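361aa long hypothetical D-aminopeptidase (PDB 2DRH) belongs to the S58 peptidase family and is probably an aminopeptidase. Local coordinates at the interface of chains A and B. Residues are numbered along the deposited sequence; one frame, centred on the assembly and turned at random. Chains: chain A/B, 361aa long hypothetical D-aminopeptidase.

The interface of chains A and B. Residues chain A 106, 147; chain B 108-110, 112-113, 116, 151.
A:Arg147 reaches across to the side of helix 104-118 of chain B and sets its guanidinium among B:Glu109, B:Asp113 and B:Leu112, a compact example of how one arginine can read both the backbone and the acids of a partner helix. Bends at chi2 (134°) and chi3 turn the long side chain from its loop toward the helix. NH2 gives a hydrogen bond to the backbone O of B:Glu109 at 2.6 Å, lying in the carbonyl plane on a lone pair and nearly in the guanidinium plane. The same nitrogen makes a salt-bridging hydrogen bond to B:Glu109 OE1 at 2.9 Å, but from above the carboxylate, whose plane is turned 62° from the guanidinium, and NE adds a weak bond to that oxygen. NH1 forms a salt bridge with B:Asp113 OD1 at 2.8 Å, on the anti side but tilted out of the carboxylate plane. The syn lone pairs are taken by B:Arg151, which holds B:Asp113 side-on, donating hydrogen bonds from NH2 to OD1 (2.6 Å) and from NE to OD2 (2.7 Å). This second-shell grip fixes the aspartate's rotation. A:Arg147 and B:Arg151 come from opposite directions, guanidinium planes 58° apart, their NH2 atoms 3.1 Å apart without a hydrogen bond; the two carboxylates probably offset both charges. B:Leu112 CB packs against one face of the A:Arg147 guanidinium, near its rim. B:Glu109 OE2 accepts a hydrogen bond from the hydroxyl OG1 of A:Thr106 at 2.6 Å, from above the carboxylate plane, tying the glutamate to chain A through both oxygens. A leucine in place of A:Arg147 would probably leave B:Glu109 OE1 and the anti side of B:Asp113 OD1 without their cross-chain cation, and the B:Glu109 carbonyl without this donor. Repeated by the two-fold, this polar patch joins the A and B subunits in what may be a biological assembly.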
loop_
_atom_site.group_PDB
_atom_site.type_symbol
_atom_site.label_atom_id
_atom_site.label_comp_id
_atom_site.label_asym_id
_atom_site.label_seq_id
_atom_site.Cartn_x
_atom_site.Cartn_y
_atom_site.Cartn_z
ATOM N N THR A 106 10.133 23.856 10.472
ATOM C CA THR A 106 11.314 24.703 10.377
ATOM C C THR A 106 12.310 24.079 9.402
ATOM O O THR A 106 12.931 24.775 8.603
ATOM C CB THR A 106 12.009 24.847 11.742
ATOM O OG1 THR A 106 11.053 25.261 12.727
ATOM C CG2 THR A 106 13.132 25.876 11.658
ATOM N N ARG A 147 10.813 24.642 19.859
ATOM C CA ARG A 147 11.292 24.713 18.476
ATOM C C ARG A 147 12.578 25.524 18.391
ATOM O O ARG A 147 12.609 26.618 17.827
ATOM C CB ARG A 147 10.220 25.329 17.571
ATOM C CG ARG A 147 8.993 24.436 17.405
ATOM C CD ARG A 147 7.692 25.216 17.557
ATOM N NE ARG A 147 7.051 25.473 16.276
ATOM C CZ ARG A 147 5.928 26.165 16.127
ATOM N NH1 ARG A 147 5.308 26.685 17.183
ATOM N NH2 ARG A 147 5.417 26.325 14.917
ATOM N N VAL B 108 2.999 24.331 8.637
ATOM C CA VAL B 108 3.280 23.465 9.778
ATOM C C VAL B 108 3.579 24.334 10.997
ATOM O O VAL B 108 3.039 24.102 12.080
ATOM C CB VAL B 108 4.482 22.516 9.505
ATOM C CG1 VAL B 108 4.871 21.768 10.782
ATOM C CG2 VAL B 108 4.108 21.508 8.423
ATOM N N GLU B 109 4.434 25.337 10.815
ATOM C CA GLU B 109 4.784 26.247 11.905
ATOM C C GLU B 109 3.513 26.911 12.446
ATOM O O GLU B 109 3.282 26.950 13.656
ATOM C CB GLU B 109 5.749 27.321 11.399
ATOM C CG GLU B 109 7.113 26.795 10.972
ATOM C CD GLU B 109 8.024 26.493 12.155
ATOM O OE1 GLU B 109 7.594 25.793 13.097
ATOM O OE2 GLU B 109 9.181 26.957 12.138
ATOM N N GLY B 110 2.691 27.424 11.530
ATOM C CA GLY B 110 1.457 28.083 11.923
ATOM C C GLY B 110 0.496 27.151 12.632
ATOM O O GLY B 110 0.012 27.461 13.719
ATOM N N LEU B 112 1.139 24.468 14.088
ATOM C CA LEU B 112 1.708 24.093 15.379
ATOM C C LEU B 112 1.563 25.241 16.375
ATOM O O LEU B 112 1.443 24.997 17.571
ATOM C CB LEU B 112 3.186 23.700 15.248
ATOM C CG LEU B 112 3.507 22.329 14.632
ATOM C CD1 LEU B 112 5.015 22.146 14.550
ATOM C CD2 LEU B 112 2.890 21.216 15.477
ATOM N N ASP B 113 1.576 26.488 15.893
ATOM C CA ASP B 113 1.425 27.622 16.800
ATOM C C ASP B 113 0.056 27.515 17.475
ATOM O O ASP B 113 -0.075 27.732 18.675
ATOM C CB ASP B 113 1.497 28.965 16.060
ATOM C CG ASP B 113 2.906 29.330 15.613
ATOM O OD1 ASP B 113 3.876 28.896 16.260
ATOM O OD2 ASP B 113 3.041 30.078 14.620
ATOM N N LEU B 116 -0.201 23.904 19.860
ATOM C CA LEU B 116 0.577 23.951 21.093
ATOM C C LEU B 116 -0.059 24.939 22.069
ATOM O O LEU B 116 -0.060 24.716 23.280
ATOM C CB LEU B 116 2.026 24.346 20.790
ATOM C CG LEU B 116 2.745 23.413 19.806
ATOM C CD1 LEU B 116 4.129 23.970 19.479
ATOM C CD2 LEU B 116 2.848 22.010 20.401
ATOM N N ARG B 151 2.947 32.274 8.980
ATOM C CA ARG B 151 2.385 31.419 10.015
ATOM C C ARG B 151 1.135 31.960 10.708
ATOM O O ARG B 151 0.272 31.183 11.105
ATOM C CB ARG B 151 3.468 31.080 11.048
ATOM C CG ARG B 151 4.194 32.284 11.632
ATOM C CD ARG B 151 5.508 31.862 12.289
ATOM N NE ARG B 151 5.306 30.851 13.325
ATOM C CZ ARG B 151 6.291 30.225 13.957
ATOM N NH1 ARG B 151 7.554 30.503 13.660
ATOM N NH2 ARG B 151 6.015 29.322 14.887
#